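Local coordinates for protein lytic Polysaccharide Monooxygenase (Phytophthora infestans, PDB 6Z5Y) that probably cleaves plant pectin oxidatively as a secreted copper-dependent lytic polysaccharide monooxygenase; this chain is its copper-binding domain, at residues N52-M60 with P99-K107. Residues are numbered along the deposited sequence; the frame is centred on the assembly and turned at random. Where two conformers were deposited one is given.
Sequences NFKDVRSLM and PCEIWLDDK
R57 lays its aliphatic chain across one face of the W103 indole. R57 CD sits over the five-membered ring, 3.6 Å from its centroid, a CH-pi contact. The pair joins the short helix 56-60 to strand 100-104, in the five-stranded antiparallel sheet of the LPMO core. Helix and strand axes run nearly perpendicular (92°). With chi1 at -180°, R57 CG points away from the backbone N, and the chain stays extended to NE, which carries it over the ring to the turn beyond the strand. There R57 NH1 donates to D105 O (2.9 Å), the acceptor lying in the guanidinium plane. The guanidinium stands nearly upright on the indole, and its cation-pi contact with the six-membered ring is off-centre. R57 NE makes a salt bridge with D61.

The second link is the carboxylate of E101, set at the start of the helix. E101 OE1 accepts from V56 N (2.8 Å) and E101 OE2 from R57 N (2.9 Å). These first-turn N-H groups, together with the helix end, would probably favour the charged carboxylate. D55 is the N-cap of the same helix and accepts from S58 N at OD1. Its carboxylate is nearly perpendicular to that of E101, and D55 OD2 lies at the indole edge, 3.6 Å from W103 CZ2. V56 CG2 packs on P99 CG (3.8 Å), just before the strand; the P99 side chain is about 9 Å from that of copper-binding H96. E101 OE2 also takes W103 NE1 (2.8 Å, 169° at the hydrogen), so R57 N and the indole N-H grip one oxygen from opposite faces of the carboxylate.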
loop_
_atom_site.group_PDB
_atom_site.type_symbol
_atom_site.label_atom_id
_atom_site.label_comp_id
_atom_site.label_asym_id
_atom_site.label_seq_id
_atom_site.Cartn_x
_atom_site.Cartn_y
_atom_site.Cartn_z
ATOM N N ASN A 52 -6.231 -14.393 -11.618
ATOM C CA ASN A 52 -4.761 -14.493 -11.767
ATOM C C ASN A 52 -4.060 -13.503 -10.843
ATOM O O ASN A 52 -3.009 -12.988 -11.160
ATOM C CB ASN A 52 -4.367 -14.260 -13.213
ATOM C CG ASN A 52 -4.970 -15.319 -14.102
ATOM O OD1 ASN A 52 -4.748 -16.494 -13.843
ATOM N ND2 ASN A 52 -5.782 -14.906 -15.064
ATOM N N PHE A 53 -4.640 -13.256 -9.689
ATOM C CA PHE A 53 -4.036 -12.331 -8.715
ATOM C C PHE A 53 -2.776 -12.954 -8.138
ATOM O O PHE A 53 -2.798 -14.105 -7.688
ATOM C CB PHE A 53 -5.043 -12.000 -7.629
ATOM C CG PHE A 53 -4.491 -11.040 -6.616
ATOM C CD1 PHE A 53 -4.306 -9.690 -6.910
ATOM C CD2 PHE A 53 -4.119 -11.494 -5.381
ATOM C CE1 PHE A 53 -3.808 -8.824 -5.949
ATOM C CE2 PHE A 53 -3.612 -10.630 -4.430
ATOM C CZ PHE A 53 -3.464 -9.291 -4.718
ATOM N N LYS A 54 -1.741 -12.140 -8.062
ATOM C CA LYS A 54 -0.468 -12.518 -7.422
ATOM C C LYS A 54 -0.264 -11.628 -6.181
ATOM O O LYS A 54 -0.222 -12.118 -5.057
ATOM C CB LYS A 54 0.706 -12.410 -8.397
ATOM C CG LYS A 54 2.039 -12.793 -7.752
ATOM C CD LYS A 54 3.248 -12.695 -8.649
ATOM N N ASP A 55 -0.155 -10.330 -6.406
ATOM C CA ASP A 55 0.088 -9.350 -5.332
ATOM C C ASP A 55 -0.410 -7.992 -5.825
ATOM O O ASP A 55 -0.832 -7.844 -6.997
ATOM C CB ASP A 55 1.546 -9.361 -4.917
ATOM C CG ASP A 55 2.517 -9.257 -6.089
ATOM O OD1 ASP A 55 2.258 -8.457 -6.987
ATOM O OD2 ASP A 55 3.563 -9.937 -6.080
ATOM N N VAL A 56 -0.448 -7.027 -4.933
ATOM C CA VAL A 56 -1.043 -5.727 -5.300
ATOM C C VAL A 56 -0.157 -4.999 -6.312
ATOM O O VAL A 56 -0.697 -4.345 -7.211
ATOM C CB VAL A 56 -1.360 -4.891 -4.055
ATOM C CG1 VAL A 56 -2.043 -3.596 -4.445
ATOM C CG2 VAL A 56 -2.248 -5.656 -3.086
ATOM N N ARG A 57 1.155 -5.101 -6.170
ATOM C CA ARG A 57 2.034 -4.428 -7.124
ATOM C C ARG A 57 1.760 -4.936 -8.533
ATOM O O ARG A 57 1.716 -4.122 -9.483
ATOM C CB ARG A 57 3.503 -4.654 -6.752
ATOM C CG ARG A 57 4.438 -3.966 -7.724
ATOM C CD ARG A 57 5.873 -4.013 -7.231
ATOM N NE ARG A 57 6.694 -3.174 -8.102
ATOM C CZ ARG A 57 7.981 -2.916 -7.871
ATOM N NH1 ARG A 57 8.593 -3.511 -6.870
ATOM N NH2 ARG A 57 8.636 -2.032 -8.601
ATOM N N SER A 58 1.589 -6.232 -8.700
ATOM C CA SER A 58 1.340 -6.871 -10.013
ATOM C C SER A 58 -0.016 -6.415 -10.559
ATOM O O SER A 58 -0.210 -6.343 -11.756
ATOM C CB SER A 58 1.390 -8.378 -9.905
ATOM O OG SER A 58 2.708 -8.809 -9.560
ATOM N N LEU A 59 -0.981 -6.243 -9.667
ATOM C CA LEU A 59 -2.323 -5.775 -10.056
ATOM C C LEU A 59 -2.272 -4.345 -10.589
ATOM O O LEU A 59 -2.940 -4.022 -11.584
ATOM C CB LEU A 59 -3.267 -5.878 -8.861
ATOM C CG LEU A 59 -4.688 -5.349 -9.037
ATOM C CD1 LEU A 59 -5.435 -6.182 -10.057
ATOM C CD2 LEU A 59 -5.378 -5.348 -7.690
ATOM N N MET A 60 -1.521 -3.504 -9.907
ATOM C CA MET A 60 -1.552 -2.053 -10.205
ATOM C C MET A 60 -0.534 -1.637 -11.276
ATOM O O MET A 60 -0.873 -0.776 -12.107
ATOM C CB MET A 60 -1.324 -1.237 -8.935
ATOM C CG MET A 60 -2.421 -1.416 -7.913
ATOM S SD MET A 60 -2.291 -0.174 -6.641
ATOM C CE MET A 60 -3.659 -0.645 -5.588
ATOM N N PRO A 99 -5.696 -5.734 1.142
ATOM C CA PRO A 99 -4.294 -6.117 1.172
ATOM C C PRO A 99 -3.357 -4.927 0.949
ATOM O O PRO A 99 -3.661 -3.980 0.218
ATOM C CB PRO A 99 -4.196 -7.094 -0.006
ATOM C CG PRO A 99 -5.275 -6.616 -0.966
ATOM C CD PRO A 99 -6.409 -6.180 -0.064
ATOM N N CYS A 100 -2.178 -5.042 1.536
ATOM C CA CYS A 100 -1.130 -4.048 1.313
ATOM C C CYS A 100 0.212 -4.745 1.366
ATOM O O CYS A 100 0.362 -5.899 1.824
ATOM C CB CYS A 100 -1.227 -2.849 2.244
ATOM S SG CYS A 100 -0.486 -3.025 3.868
ATOM N N GLU A 101 1.218 -4.037 0.859
ATOM C CA GLU A 101 2.557 -4.595 0.764
ATOM C C GLU A 101 3.569 -3.479 0.607
ATOM O O GLU A 101 3.260 -2.379 0.152
ATOM C CB GLU A 101 2.623 -5.621 -0.354
ATOM C CG GLU A 101 2.308 -5.033 -1.703
ATOM C CD GLU A 101 1.925 -6.067 -2.746
ATOM O OE1 GLU A 101 0.970 -6.841 -2.494
ATOM O OE2 GLU A 101 2.503 -6.049 -3.832
ATOM N N ILE A 102 4.793 -3.811 0.977
ATOM C CA ILE A 102 5.964 -2.909 0.863
ATOM C C ILE A 102 7.040 -3.654 0.100
ATOM O O ILE A 102 7.372 -4.818 0.443
ATOM C CB ILE A 102 6.471 -2.474 2.234
ATOM C CG1 ILE A 102 5.403 -1.731 3.019
ATOM C CG2 ILE A 102 7.723 -1.605 2.091
ATOM C CD1 ILE A 102 5.736 -1.455 4.469
ATOM N N TRP A 103 7.612 -2.977 -0.881
ATOM C CA TRP A 103 8.743 -3.457 -1.682
ATOM C C TRP A 103 9.924 -2.528 -1.502
ATOM O O TRP A 103 9.747 -1.313 -1.355
ATOM C CB TRP A 103 8.350 -3.466 -3.154
ATOM C CG TRP A 103 7.264 -4.416 -3.529
ATOM C CD1 TRP A 103 5.934 -4.312 -3.242
ATOM C CD2 TRP A 103 7.415 -5.586 -4.313
ATOM N NE1 TRP A 103 5.247 -5.359 -3.790
ATOM C CE2 TRP A 103 6.134 -6.159 -4.458
ATOM C CE3 TRP A 103 8.507 -6.202 -4.949
ATOM C CZ2 TRP A 103 5.902 -7.288 -5.234
ATOM C CZ3 TRP A 103 8.276 -7.326 -5.717
ATOM C CH2 TRP A 103 6.988 -7.859 -5.837
ATOM N N LEU A 104 11.115 -3.082 -1.560
ATOM C CA LEU A 104 12.370 -2.311 -1.659
ATOM C C LEU A 104 12.987 -2.707 -2.988
ATOM O O LEU A 104 13.391 -3.882 -3.169
ATOM C CB LEU A 104 13.308 -2.616 -0.484
ATOM C CG LEU A 104 12.722 -2.341 0.883
ATOM C CD1 LEU A 104 13.707 -2.715 1.959
ATOM C CD2 LEU A 104 12.289 -0.895 1.051
ATOM N N ASP A 105 12.944 -1.819 -3.954
ATOM C CA ASP A 105 13.173 -2.193 -5.360
ATOM C C ASP A 105 12.321 -3.429 -5.650
ATOM O O ASP A 105 11.093 -3.394 -5.408
ATOM C CB ASP A 105 14.665 -2.261 -5.688
ATOM C CG ASP A 105 15.364 -0.923 -5.453
ATOM O OD1 ASP A 105 14.735 0.094 -5.754
ATOM O OD2 ASP A 105 16.543 -0.955 -5.035
ATOM N N ASP A 106 12.910 -4.469 -6.199
ATOM C CA ASP A 106 12.195 -5.682 -6.643
ATOM C C ASP A 106 12.114 -6.770 -5.554
ATOM O O ASP A 106 11.758 -7.875 -5.894
ATOM C CB ASP A 106 12.799 -6.207 -7.935
ATOM C CG ASP A 106 14.301 -6.396 -7.900
ATOM O OD1 ASP A 106 14.884 -6.289 -6.792
ATOM O OD2 ASP A 106 14.896 -6.631 -8.976
ATOM N N LYS A 107 12.332 -6.399 -4.308
ATOM C CA LYS A 107 12.185 -7.338 -3.178
ATOM C C LYS A 107 10.940 -6.981 -2.399
ATOM O O LYS A 107 10.846 -5.873 -1.834
ATOM C CB LYS A 107 13.406 -7.240 -2.285
ATOM C CG LYS A 107 13.422 -8.223 -1.129
ATOM C CD LYS A 107 14.643 -8.039 -0.260
ATOM C CE LYS A 107 14.731 -8.932 0.945
ATOM N NZ LYS A 107 15.974 -8.671 1.713
#